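Local coordinates for protein Old Yellow Enzyme (Pichia, PDB 6AGZ) that probably catalyses the asymmetric reduction of the carbon-carbon double bond of enones, as an FMN-containing flavoprotein of the old yellow enzyme family, at residues A[49-52]-A[53-57]; A[84-87]-A[88-91]; A[119-122]-A[123-127]; A[269-272]-A[273-277]; A[352-355]-A[356-359]. All blocks are in the same frame, centred on the assembly; numbering follows the deposited sequence.

All five contacts are local ones, each within a helix or at one of its ends, and they follow one another along the chain without overlap on an eight-stranded parallel TIM barrel. Interaction 1 lies in helix 47-57 of the first beta-alpha-beta unit, and interaction 2 starts helix 87-102, its centre about 19 Å away. Interaction 3 is a short helix after strand 106-112, and interaction 4 ends helix 258-274. Interaction 5, in helix 352-358, returns to interaction 1, with nearest atoms about 5 Å apart. All five centres lie 17 to 23 Å from the centre of the chain, around the barrel; the side chains of Tyr52 and Leu352 are about 8 Å from FMN.

Interaction 1: residues A[49-52]-A[53-57]; sequences MLSY and YSQRA
Arg56 lays its guanidinium on the ring of Tyr52, one helical turn earlier: the planes are 23° apart and their centres 4.1 Å from each other. Arg56 CZ sits off the ring normal, on the CE1 side, so the cation-pi contact is off-centre. The same group turns back to the main chain, where Arg56 NH1 donates to Tyr52 O at 2.9 Å. Stack and bond together help to fix the tilt and the rotation of the guanidinium. Tyr52 in turn presents its CD2 edge to the face of Tyr53, a T-shaped pair with planes at 87° and centroids 5.1 Å apart. With CG anti to the carbonyl carbon (chi1 -71°), the Tyr53 ring passes alongside Met49 O, which lies near the ring plane 3.1 Å from Tyr53 CD2. On another side of the helix, Gln55 NE2 donates to Ser51 OG at 3.0 Å, the hydroxyl lying in the amide plane. Without the guanidinium, as with an alanine at Arg56, that face of Tyr52 is likely to lose its stacked partner and Tyr52 O its side-chain donor. Further out, Phe346 O accepts from Arg56 NE and shares in orienting the guanidinium, Glu67 OE2 holds the Tyr53 hydroxyl, and Tyr379 stacks on Tyr52. The turn belongs to helix 47-57, the crossover between barrel strands 29-31 and 63-70: Tyr52 and Arg56 rest on Phe31 of the first strand, Tyr53 on Thr66 of the second, and Leu50 on Ile96 of helix 87-102.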
loop_
_atom_site.group_PDB
_atom_site.type_symbol
_atom_site.label_atom_id
_atom_site.label_comp_id
_atom_site.label_asym_id
_atom_site.label_seq_id
_atom_site.Cartn_x
_atom_site.Cartn_y
_atom_site.Cartn_z
ATOM N N MET A 49 18.577 12.129 33.921
ATOM C CA MET A 49 18.193 11.159 32.901
ATOM C C MET A 49 18.483 9.736 33.359
ATOM O O MET A 49 17.725 8.809 33.051
ATOM C CB MET A 49 18.922 11.461 31.593
ATOM C CG MET A 49 18.528 12.785 30.959
ATOM S SD MET A 49 19.607 13.238 29.590
ATOM C CE MET A 49 19.475 11.779 28.563
ATOM N N LEU A 50 19.577 9.545 34.101
ATOM C CA LEU A 50 19.923 8.213 34.583
ATOM C C LEU A 50 18.857 7.680 35.534
ATOM O O LEU A 50 18.408 6.535 35.400
ATOM C CB LEU A 50 21.294 8.239 35.259
ATOM C CG LEU A 50 21.861 6.896 35.724
ATOM C CD1 LEU A 50 21.502 5.791 34.753
ATOM C CD2 LEU A 50 23.367 6.981 35.891
ATOM N N SER A 51 18.437 8.497 36.503
ATOM C CA SER A 51 17.338 8.088 37.371
ATOM C C SER A 51 16.047 7.924 36.578
ATOM O O SER A 51 15.246 7.018 36.849
ATOM C CB SER A 51 17.155 9.107 38.496
ATOM O OG SER A 51 16.000 8.816 39.264
ATOM N N TYR A 52 15.846 8.785 35.579
ATOM C CA TYR A 52 14.632 8.766 34.769
ATOM C C TYR A 52 14.457 7.427 34.062
ATOM O O TYR A 52 13.387 6.811 34.130
ATOM C CB TYR A 52 14.690 9.924 33.769
ATOM C CG TYR A 52 13.596 9.978 32.728
ATOM C CD1 TYR A 52 12.362 10.548 33.015
ATOM C CD2 TYR A 52 13.815 9.507 31.441
ATOM C CE1 TYR A 52 11.368 10.618 32.057
ATOM C CE2 TYR A 52 12.829 9.573 30.477
ATOM C CZ TYR A 52 11.607 10.131 30.790
ATOM O OH TYR A 52 10.622 10.199 29.831
ATOM N N TYR A 53 15.502 6.956 33.380
ATOM C CA TYR A 53 15.428 5.653 32.731
ATOM C C TYR A 53 15.540 4.507 33.730
ATOM O O TYR A 53 15.022 3.414 33.473
ATOM C CB TYR A 53 16.520 5.529 31.668
ATOM C CG TYR A 53 16.288 6.396 30.451
ATOM C CD1 TYR A 53 15.394 6.011 29.461
ATOM C CD2 TYR A 53 16.964 7.598 30.291
ATOM C CE1 TYR A 53 15.177 6.800 28.347
ATOM C CE2 TYR A 53 16.755 8.394 29.181
ATOM C CZ TYR A 53 15.861 7.990 28.212
ATOM O OH TYR A 53 15.651 8.780 27.105
ATOM N N SER A 54 16.207 4.737 34.864
ATOM C CA SER A 54 16.358 3.687 35.868
ATOM C C SER A 54 15.011 3.294 36.459
ATOM O O SER A 54 14.708 2.103 36.603
ATOM C CB SER A 54 17.315 4.150 36.967
ATOM O OG SER A 54 17.392 3.196 38.013
ATOM N N GLN A 55 14.188 4.286 36.814
ATOM C CA GLN A 55 12.879 3.987 37.387
ATOM C C GLN A 55 11.993 3.237 36.401
ATOM O O GLN A 55 11.168 2.412 36.811
ATOM C CB GLN A 55 12.194 5.277 37.836
ATOM C CG GLN A 55 12.948 6.042 38.909
ATOM C CD GLN A 55 12.264 7.340 39.280
ATOM O OE1 GLN A 55 11.036 7.411 39.342
ATOM N NE2 GLN A 55 13.054 8.379 39.523
ATOM N N ARG A 56 12.150 3.500 35.107
ATOM C CA ARG A 56 11.349 2.846 34.084
ATOM C C ARG A 56 11.927 1.510 33.647
ATOM O O ARG A 56 11.223 0.727 32.998
ATOM C CB ARG A 56 11.188 3.782 32.883
ATOM C CG ARG A 56 10.270 4.942 33.208
ATOM C CD ARG A 56 10.500 6.167 32.348
ATOM N NE ARG A 56 9.559 7.220 32.721
ATOM C CZ ARG A 56 9.702 8.007 33.783
ATOM N NH1 ARG A 56 10.754 7.865 34.580
ATOM N NH2 ARG A 56 8.794 8.934 34.054
ATOM N N ALA A 57 13.183 1.228 33.987
ATOM C CA ALA A 57 13.743 -0.098 33.793
ATOM C C ALA A 57 13.509 -1.008 34.991
ATOM O O ALA A 57 13.653 -2.229 34.865
ATOM C CB ALA A 57 15.243 0.003 33.496
#

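Interaction 2: residues A[84-87]-A[88-91]; sequences IYTD and RQVE
Gln89 reaches back from the first turn of helix 87-102 to the residues that lead into it, and its side chain can be followed outward from the backbone. Gln89 CB lies 3.7 Å from Thr86 O. CG, anti to the carbonyl carbon (chi1 -60°), runs beside the Thr86 hydroxyl, with Gln89 CG and Thr86 OG1 only 3.1 Å apart; CD passes that oxygen equally closely. The chain stays extended beyond CG, which carries the amide to the backbone ahead of the helix. There OE1 is gripped twice: Tyr85 N donates at 2.7 Å to Gln89 OE1, nearly in line with the C=O bond, while Thr86 N donates at 2.8 Å from above the carbonyl plane. NE2 turns instead to Asp42 O, by a weak bond. In return Thr86 OG1 accepts from Gln89 N, weakly at 3.4 Å but straight (168°), completing a capping box with Thr86 as N-cap. A water joins Thr86 OG1 to Arg88 NH1, weakly on the arginine side; Arg88 also pairs with Asp42 and bonds to Ala405 O. Were Gln89 replaced by a leucine, the N-H groups of Tyr85 and Thr86 would probably lose their shared acceptor. The chemistry is reciprocal: the N-cap hydroxyl weakly accepts a backbone N-H of the first turn, and one buried amide oxygen accepts the N-H groups of Tyr85 and of the N-cap residue.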
loop_
_atom_site.group_PDB
_atom_site.type_symbol
_atom_site.label_atom_id
_atom_site.label_comp_id
_atom_site.label_asym_id
_atom_site.label_seq_id
_atom_site.Cartn_x
_atom_site.Cartn_y
_atom_site.Cartn_z
ATOM N N ILE A 84 25.469 11.245 20.833
ATOM C CA ILE A 84 26.248 10.033 21.074
ATOM C C ILE A 84 27.587 10.158 20.348
ATOM O O ILE A 84 28.153 9.171 19.865
ATOM C CB ILE A 84 25.444 8.784 20.643
ATOM C CG1 ILE A 84 26.106 7.481 21.117
ATOM C CG2 ILE A 84 25.170 8.791 19.136
ATOM C CD1 ILE A 84 25.792 7.113 22.549
ATOM N N TYR A 85 28.111 11.384 20.268
ATOM C CA TYR A 85 29.244 11.692 19.399
ATOM C C TYR A 85 30.580 11.724 20.137
ATOM O O TYR A 85 31.498 10.976 19.789
ATOM C CB TYR A 85 28.986 13.028 18.691
ATOM C CG TYR A 85 29.990 13.376 17.619
ATOM C CD1 TYR A 85 30.016 12.687 16.414
ATOM C CD2 TYR A 85 30.901 14.407 17.804
ATOM C CE1 TYR A 85 30.929 13.006 15.429
ATOM C CE2 TYR A 85 31.815 14.736 16.825
ATOM C CZ TYR A 85 31.825 14.032 15.640
ATOM O OH TYR A 85 32.736 14.356 14.662
ATOM N N THR A 86 30.715 12.580 21.150
ATOM C CA THR A 86 31.999 12.724 21.821
ATOM C C THR A 86 32.219 11.587 22.819
ATOM O O THR A 86 31.311 10.813 23.135
ATOM C CB THR A 86 32.094 14.073 22.534
ATOM O OG1 THR A 86 31.204 14.089 23.657
ATOM C CG2 THR A 86 31.725 15.204 21.585
ATOM N N ASP A 87 33.454 11.495 23.319
ATOM C CA ASP A 87 33.781 10.467 24.303
ATOM C C ASP A 87 32.927 10.616 25.558
ATOM O O ASP A 87 32.385 9.631 26.072
ATOM C CB ASP A 87 35.270 10.521 24.650
ATOM C CG ASP A 87 36.145 9.923 23.563
ATOM O OD1 ASP A 87 35.592 9.385 22.581
ATOM O OD2 ASP A 87 37.385 9.981 23.696
ATOM N N ARG A 88 32.789 11.847 26.059
ATOM C CA ARG A 88 31.997 12.083 27.265
ATOM C C ARG A 88 30.556 11.620 27.080
ATOM O O ARG A 88 29.990 10.941 27.948
ATOM C CB ARG A 88 32.041 13.569 27.635
ATOM C CG ARG A 88 33.397 14.048 28.132
ATOM C CD ARG A 88 33.406 15.545 28.439
ATOM N NE ARG A 88 32.396 15.927 29.424
ATOM C CZ ARG A 88 31.405 16.782 29.186
ATOM N NH1 ARG A 88 31.291 17.355 27.995
ATOM N NH2 ARG A 88 30.531 17.071 30.141
ATOM N N GLN A 89 29.948 11.978 25.946
ATOM C CA GLN A 89 28.569 11.581 25.679
ATOM C C GLN A 89 28.423 10.062 25.662
ATOM O O GLN A 89 27.473 9.512 26.236
ATOM C CB GLN A 89 28.105 12.193 24.355
ATOM C CG GLN A 89 28.148 13.715 24.316
ATOM C CD GLN A 89 28.164 14.271 22.901
ATOM O OE1 GLN A 89 28.157 13.519 21.926
ATOM N NE2 GLN A 89 28.195 15.597 22.789
ATOM N N VAL A 90 29.372 9.365 25.031
ATOM C CA VAL A 90 29.315 7.908 24.968
ATOM C C VAL A 90 29.496 7.301 26.355
ATOM O O VAL A 90 28.882 6.278 26.683
ATOM C CB VAL A 90 30.361 7.377 23.970
ATOM C CG1 VAL A 90 30.406 5.858 23.992
ATOM C CG2 VAL A 90 30.050 7.877 22.568
ATOM N N GLU A 91 30.334 7.917 27.193
ATOM C CA GLU A 91 30.482 7.450 28.569
ATOM C C GLU A 91 29.166 7.568 29.328
ATOM O O GLU A 91 28.712 6.609 29.967
ATOM C CB GLU A 91 31.580 8.242 29.283
ATOM C CG GLU A 91 32.961 8.129 28.663
ATOM C CD GLU A 91 33.924 9.172 29.201
ATOM O OE1 GLU A 91 34.148 9.201 30.429
ATOM O OE2 GLU A 91 34.447 9.972 28.396
HETATM O O HOH W 1 31.243 16.566 24.962
#

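Interaction 3: residues A[119-122]-A[123-127]; sequences DPKL and LKEHG
Between its N-cap, Asp119, and a Schellman motif at Gly127, the short helix 120-125 carries two side-chain contacts spaced four residues apart. In the first, Leu122 and His126 run alongside each other. The imidazole edge does the polar work: His126 ND1 donates to Leu122 O at 3.0 Å with a nearly straight hydrogen (163°), the oxygen lying in the ring plane. Seen from the carbonyl, this donor stands above the C=O plane. His126 N donates to the same oxygen at 2.9 Å, so Leu122 O is held twice by one residue, which limits the rotation of the ring. Leu122 CD1 approaches the ring too, 3.5 Å from His126 CE1; CG anti to the backbone N (chi1 -175°) directs this branch along the helix toward the ring. In the second contact, Lys121 crosses Glu125, and a bend at the last lysine torsion (chi4 69°) turns NZ to Glu125 OE2 at 3.2 Å, a salt bridge whose hydrogen bond is weak. Asp119 OD1 accepts weakly from both Lys121 N and Leu122 N. Around the helix, Leu77 packs against Leu122 and His126, and Asn151 ND2 bonds to Pro120 O. At the far end Gly127 N donates to Lys124 O at 2.7 Å and Leu128 N to Leu123 O, with Gly127, at positive phi, as C-prime: a helix capped by an aspartate and closed by a Schellman motif.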
loop_
_atom_site.group_PDB
_atom_site.type_symbol
_atom_site.label_atom_id
_atom_site.label_comp_id
_atom_site.label_asym_id
_atom_site.label_seq_id
_atom_site.Cartn_x
_atom_site.Cartn_y
_atom_site.Cartn_z
ATOM N N ASP A 119 17.185 24.047 14.699
ATOM C CA ASP A 119 17.378 25.429 15.117
ATOM C C ASP A 119 18.509 26.025 14.290
ATOM O O ASP A 119 19.670 25.641 14.490
ATOM C CB ASP A 119 17.709 25.482 16.614
ATOM C CG ASP A 119 17.765 26.902 17.167
ATOM O OD1 ASP A 119 17.954 27.864 16.392
ATOM O OD2 ASP A 119 17.626 27.054 18.400
ATOM N N PRO A 120 18.234 26.944 13.361
ATOM C CA PRO A 120 19.323 27.477 12.528
ATOM C C PRO A 120 20.280 28.371 13.294
ATOM O O PRO A 120 21.474 28.408 12.965
ATOM C CB PRO A 120 18.578 28.249 11.433
ATOM C CG PRO A 120 17.301 28.668 12.084
ATOM C CD PRO A 120 16.934 27.560 13.038
ATOM N N LYS A 121 19.796 29.091 14.308
ATOM C CA LYS A 121 20.671 29.951 15.099
ATOM C C LYS A 121 21.681 29.127 15.889
ATOM O O LYS A 121 22.873 29.452 15.920
ATOM C CB LYS A 121 19.831 30.826 16.031
ATOM C CG LYS A 121 20.631 31.673 17.010
ATOM C CD LYS A 121 19.697 32.451 17.929
ATOM C CE LYS A 121 20.454 33.149 19.049
ATOM N NZ LYS A 121 21.309 34.266 18.556
ATOM N N LEU A 122 21.219 28.053 16.532
ATOM C CA LEU A 122 22.119 27.194 17.299
ATOM C C LEU A 122 23.153 26.537 16.391
ATOM O O LEU A 122 24.351 26.514 16.704
ATOM C CB LEU A 122 21.303 26.144 18.054
ATOM C CG LEU A 122 22.031 25.208 19.018
ATOM C CD1 LEU A 122 22.737 25.999 20.107
ATOM C CD2 LEU A 122 21.045 24.226 19.625
ATOM N N LEU A 123 22.702 25.994 15.254
ATOM C CA LEU A 123 23.620 25.436 14.266
ATOM C C LEU A 123 24.667 26.461 13.851
ATOM O O LEU A 123 25.862 26.152 13.772
ATOM C CB LEU A 123 22.843 24.951 13.040
ATOM C CG LEU A 123 22.091 23.622 13.111
ATOM C CD1 LEU A 123 21.321 23.393 11.820
ATOM C CD2 LEU A 123 23.054 22.476 13.370
ATOM N N LYS A 124 24.227 27.691 13.572
ATOM C CA LYS A 124 25.156 28.753 13.199
ATOM C C LYS A 124 26.182 28.997 14.298
ATOM O O LYS A 124 27.386 29.096 14.032
ATOM C CB LYS A 124 24.383 30.034 12.890
ATOM C CG LYS A 124 25.264 31.250 12.660
ATOM C CD LYS A 124 25.313 31.624 11.190
ATOM C CE LYS A 124 26.044 32.940 10.980
ATOM N NZ LYS A 124 26.129 33.303 9.540
ATOM N N GLU A 125 25.720 29.095 15.547
ATOM C CA GLU A 125 26.629 29.302 16.668
ATOM C C GLU A 125 27.600 28.144 16.842
ATOM O O GLU A 125 28.677 28.335 17.416
ATOM C CB GLU A 125 25.833 29.523 17.953
ATOM C CG GLU A 125 24.991 30.786 17.938
ATOM C CD GLU A 125 24.084 30.896 19.144
ATOM O OE1 GLU A 125 24.052 29.948 19.957
ATOM O OE2 GLU A 125 23.401 31.933 19.279
ATOM N N HIS A 126 27.247 26.951 16.368
ATOM C CA HIS A 126 28.190 25.843 16.319
ATOM C C HIS A 126 28.885 25.725 14.967
ATOM O O HIS A 126 29.520 24.700 14.696
ATOM C CB HIS A 126 27.485 24.532 16.672
ATOM C CG HIS A 126 27.143 24.408 18.124
ATOM N ND1 HIS A 126 26.023 24.989 18.677
ATOM C CD2 HIS A 126 27.781 23.780 19.139
ATOM C CE1 HIS A 126 25.981 24.719 19.970
ATOM N NE2 HIS A 126 27.037 23.985 20.276
ATOM N N GLY A 127 28.780 26.747 14.120
ATOM C CA GLY A 127 29.494 26.760 12.856
ATOM C C GLY A 127 29.012 25.749 11.841
ATOM O O GLY A 127 29.806 25.278 11.021
#

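Interaction 4: residues A[269-272]-A[273-277]; sequences LERR and AKEGK
Arg271 sets out with CG anti to the backbone N and bends at chi3 (77°), while Glu275 has CG anti to the carbonyl carbon and runs extended. The two chains therefore extend in a common direction, and Arg271 NH1 meets Glu275 OE2 at 3.2 Å. The carboxylate oxygen approaches the guanidinium edge, but the two planes stand 74° apart and the hydrogen bond is bent to 131°, so the hydrogen bond within this salt bridge is weak. The firmer partner of Arg271 is Glu268, which pairs with NH2 and also with Arg272 NH1. At the C-terminal end, the backbone closes the helix: Lys277 N donates to Arg272 O at 2.8 Å and Gly276 N to Ala273 O at 3.0 Å, a Schellman motif with Gly276, at positive phi, as C-prime. A water donates to both Leu269 O (2.8 Å) and Lys277 O (2.6 Å), tying the outgoing chain back to the last turns. This end of helix 258-274 leads toward barrel strand 281-285. It packs on helix 218-231, where Leu269 and Arg272 touch Leu221 and Asp225 pairs with Arg272; Arg271 also packs on Glu255 of the second subunit.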
loop_
_atom_site.group_PDB
_atom_site.type_symbol
_atom_site.label_atom_id
_atom_site.label_comp_id
_atom_site.label_asym_id
_atom_site.label_seq_id
_atom_site.Cartn_x
_atom_site.Cartn_y
_atom_site.Cartn_z
ATOM N N LEU A 269 12.577 -3.475 3.129
ATOM C CA LEU A 269 13.014 -4.016 4.412
ATOM C C LEU A 269 12.678 -5.500 4.526
ATOM O O LEU A 269 13.499 -6.301 4.993
ATOM C CB LEU A 269 12.383 -3.225 5.558
ATOM C CG LEU A 269 12.715 -1.731 5.599
ATOM C CD1 LEU A 269 12.006 -1.055 6.763
ATOM C CD2 LEU A 269 14.220 -1.515 5.680
ATOM N N GLU A 270 11.476 -5.887 4.087
ATOM C CA GLU A 270 11.100 -7.295 4.102
ATOM C C GLU A 270 11.949 -8.115 3.138
ATOM O O GLU A 270 12.208 -9.294 3.398
ATOM C CB GLU A 270 9.616 -7.449 3.766
ATOM C CG GLU A 270 9.107 -8.883 3.822
ATOM C CD GLU A 270 9.151 -9.465 5.223
ATOM O OE1 GLU A 270 9.025 -8.689 6.194
ATOM O OE2 GLU A 270 9.311 -10.697 5.354
ATOM N N ARG A 271 12.384 -7.518 2.025
ATOM C CA ARG A 271 13.277 -8.229 1.113
ATOM C C ARG A 271 14.634 -8.471 1.756
ATOM O O ARG A 271 15.195 -9.569 1.646
ATOM C CB ARG A 271 13.432 -7.450 -0.194
ATOM C CG ARG A 271 14.469 -8.038 -1.147
ATOM C CD ARG A 271 14.385 -7.417 -2.535
ATOM N NE ARG A 271 14.979 -6.083 -2.587
ATOM C CZ ARG A 271 16.283 -5.847 -2.697
ATOM N NH1 ARG A 271 17.142 -6.855 -2.762
ATOM N NH2 ARG A 271 16.730 -4.600 -2.738
ATOM N N ARG A 272 15.178 -7.455 2.432
ATOM C CA ARG A 272 16.415 -7.651 3.179
ATOM C C ARG A 272 16.251 -8.732 4.238
ATOM O O ARG A 272 17.167 -9.530 4.469
ATOM C CB ARG A 272 16.857 -6.333 3.815
ATOM C CG ARG A 272 17.487 -5.373 2.827
ATOM C CD ARG A 272 17.369 -3.930 3.284
ATOM N NE ARG A 272 18.100 -3.032 2.395
ATOM C CZ ARG A 272 17.647 -2.616 1.217
ATOM N NH1 ARG A 272 16.461 -3.016 0.779
ATOM N NH2 ARG A 272 18.381 -1.800 0.472
ATOM N N ALA A 273 15.085 -8.779 4.887
ATOM C CA ALA A 273 14.820 -9.852 5.840
ATOM C C ALA A 273 14.791 -11.209 5.147
ATOM O O ALA A 273 15.288 -12.204 5.689
ATOM C CB ALA A 273 13.504 -9.588 6.567
ATOM N N LYS A 274 14.214 -11.269 3.944
ATOM C CA LYS A 274 14.189 -12.507 3.177
ATOM C C LYS A 274 15.576 -12.923 2.715
ATOM O O LYS A 274 15.788 -14.105 2.423
ATOM C CB LYS A 274 13.264 -12.367 1.967
ATOM C CG LYS A 274 11.785 -12.336 2.310
ATOM C CD LYS A 274 10.939 -12.142 1.062
ATOM C CE LYS A 274 9.456 -12.262 1.372
ATOM N NZ LYS A 274 8.619 -11.991 0.170
ATOM N N GLU A 275 16.517 -11.985 2.633
ATOM C CA GLU A 275 17.906 -12.304 2.338
ATOM C C GLU A 275 18.739 -12.486 3.603
ATOM O O GLU A 275 19.973 -12.446 3.536
ATOM C CB GLU A 275 18.515 -11.225 1.441
ATOM C CG GLU A 275 17.934 -11.218 0.037
ATOM C CD GLU A 275 18.328 -9.990 -0.756
ATOM O OE1 GLU A 275 19.071 -9.143 -0.216
ATOM O OE2 GLU A 275 17.894 -9.873 -1.921
ATOM N N GLY A 276 18.089 -12.692 4.744
ATOM C CA GLY A 276 18.784 -12.996 5.977
ATOM C C GLY A 276 19.242 -11.808 6.788
ATOM O O GLY A 276 20.113 -11.969 7.650
ATOM N N LYS A 277 18.684 -10.620 6.551
ATOM C CA LYS A 277 18.980 -9.436 7.361
ATOM C C LYS A 277 17.645 -8.870 7.833
ATOM O O LYS A 277 17.094 -7.943 7.232
ATOM C CB LYS A 277 19.797 -8.413 6.576
ATOM C CG LYS A 277 21.060 -8.980 5.951
ATOM C CD LYS A 277 21.885 -7.889 5.295
ATOM C CE LYS A 277 21.051 -7.082 4.317
ATOM N NZ LYS A 277 21.447 -5.648 4.306
HETATM O O HOH W 2 14.994 -6.477 7.360
#

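Interaction 5: residues A[352-355]-A[356-359]; sequences LPNR and LRDG
Backbone bonds between residues four apart, from Leu356 N to Leu352 O and from Arg357 N to Pro353 O, both 2.9 Å, run through helix 352-358, a short helix following the last strand of the TIM barrel, until Gly359 leaves helical angles with positive phi. The side chains of Asn354 and Arg357 run together, with amide and guanidinium planes only 22° apart, a stack of two flat polar groups. Asn354 OD1 stands over the guanidinium face, displaced toward its rim; it is 3.0 Å from Arg357 NH1, but the angle is too poor for a hydrogen bond, so the contact is one of stacking. What orients the guanidinium is the next residue. A bend at chi3 (65°) brings Arg357 round to Asp358, which it grips side-on with two nitrogens: Arg357 NE reaches OD1 of Asp358 at 2.6 Å, and NH2 uses the syn lone pair of OD2 at 2.8 Å. With its edge engaged in this bidentate salt bridge, the guanidinium is held against the asparagine amide. On the inner side, the CD1 branch of Leu352 lies against the branch point of Leu356, Leu352 CD1 to Leu356 CG 3.9 Å. This side faces the barrel, since Pro353 and Leu356 touch Leu29 of strand 29-31 and Leu352 touches Phe346 of helix 344-348. Arg355 turns elsewhere, to a salt bridge with Asp351 and hydrogen bonds with Thr363 and Pro361. One water bridges the stacked pair, accepting from Arg357 NH1 at 3.2 Å in the guanidinium plane and, weakly, from Asn354 ND2.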
loop_
_atom_site.group_PDB
_atom_site.type_symbol
_atom_site.label_atom_id
_atom_site.label_comp_id
_atom_site.label_asym_id
_atom_site.label_seq_id
_atom_site.Cartn_x
_atom_site.Cartn_y
_atom_site.Cartn_z
ATOM N N LEU A 352 4.719 2.388 35.113
ATOM C CA LEU A 352 3.637 2.032 34.198
ATOM C C LEU A 352 3.518 0.536 33.920
ATOM O O LEU A 352 2.377 0.049 33.831
ATOM C CB LEU A 352 3.805 2.805 32.879
ATOM C CG LEU A 352 2.708 2.596 31.829
ATOM C CD1 LEU A 352 1.407 3.227 32.299
ATOM C CD2 LEU A 352 3.117 3.154 30.473
ATOM N N PRO A 353 4.604 -0.238 33.760
ATOM C CA PRO A 353 4.422 -1.685 33.537
ATOM C C PRO A 353 3.616 -2.378 34.623
ATOM O O PRO A 353 2.742 -3.194 34.309
ATOM C CB PRO A 353 5.863 -2.206 33.477
ATOM C CG PRO A 353 6.643 -1.057 32.963
ATOM C CD PRO A 353 6.011 0.164 33.564
ATOM N N ASN A 354 3.880 -2.080 35.896
ATOM C CA ASN A 354 3.132 -2.738 36.961
ATOM C C ASN A 354 1.701 -2.226 37.046
ATOM O O ASN A 354 0.789 -2.994 37.378
ATOM C CB ASN A 354 3.848 -2.561 38.299
ATOM C CG ASN A 354 5.054 -3.470 38.433
ATOM O OD1 ASN A 354 5.255 -4.374 37.620
ATOM N ND2 ASN A 354 5.854 -3.248 39.469
ATOM N N ARG A 355 1.480 -0.942 36.750
ATOM C CA ARG A 355 0.125 -0.399 36.796
ATOM C C ARG A 355 -0.747 -1.015 35.709
ATOM O O ARG A 355 -1.914 -1.347 35.949
ATOM C CB ARG A 355 0.151 1.125 36.656
ATOM C CG ARG A 355 0.782 1.863 37.831
ATOM C CD ARG A 355 0.314 3.304 37.886
ATOM N NE ARG A 355 1.354 4.187 38.407
ATOM C CZ ARG A 355 1.149 5.428 38.838
ATOM N NH1 ARG A 355 -0.068 5.940 38.810
ATOM N NH2 ARG A 355 2.169 6.144 39.286
ATOM N N LEU A 356 -0.201 -1.164 34.500
ATOM C CA LEU A 356 -0.945 -1.846 33.448
ATOM C C LEU A 356 -1.073 -3.335 33.737
ATOM O O LEU A 356 -2.090 -3.948 33.392
ATOM C CB LEU A 356 -0.272 -1.615 32.096
ATOM C CG LEU A 356 -0.298 -0.172 31.589
ATOM C CD1 LEU A 356 0.381 -0.068 30.230
ATOM C CD2 LEU A 356 -1.730 0.334 31.521
ATOM N N ARG A 357 -0.061 -3.928 34.376
ATOM C CA ARG A 357 -0.120 -5.346 34.712
ATOM C C ARG A 357 -1.244 -5.637 35.696
ATOM O O ARG A 357 -1.980 -6.620 35.540
ATOM C CB ARG A 357 1.222 -5.799 35.286
ATOM C CG ARG A 357 1.278 -7.265 35.685
ATOM C CD ARG A 357 2.440 -7.515 36.631
ATOM N NE ARG A 357 2.260 -6.805 37.895
ATOM C CZ ARG A 357 3.218 -6.628 38.800
ATOM N NH1 ARG A 357 4.436 -7.105 38.582
ATOM N NH2 ARG A 357 2.958 -5.968 39.920
ATOM N N ASP A 358 -1.399 -4.792 36.713
ATOM C CA ASP A 358 -2.372 -5.018 37.772
ATOM C C ASP A 358 -3.651 -4.212 37.593
ATOM O O ASP A 358 -4.574 -4.356 38.401
ATOM C CB ASP A 358 -1.743 -4.701 39.133
ATOM C CG ASP A 358 -0.410 -5.395 39.331
ATOM O OD1 ASP A 358 -0.214 -6.486 38.752
ATOM O OD2 ASP A 358 0.444 -4.851 40.062
ATOM N N GLY A 359 -3.732 -3.372 36.567
ATOM C CA GLY A 359 -4.934 -2.592 36.335
ATOM C C GLY A 359 -5.108 -1.432 37.290
ATOM O O GLY A 359 -6.238 -1.136 37.703
HETATM O O HOH W 3 6.997 -6.288 40.234
#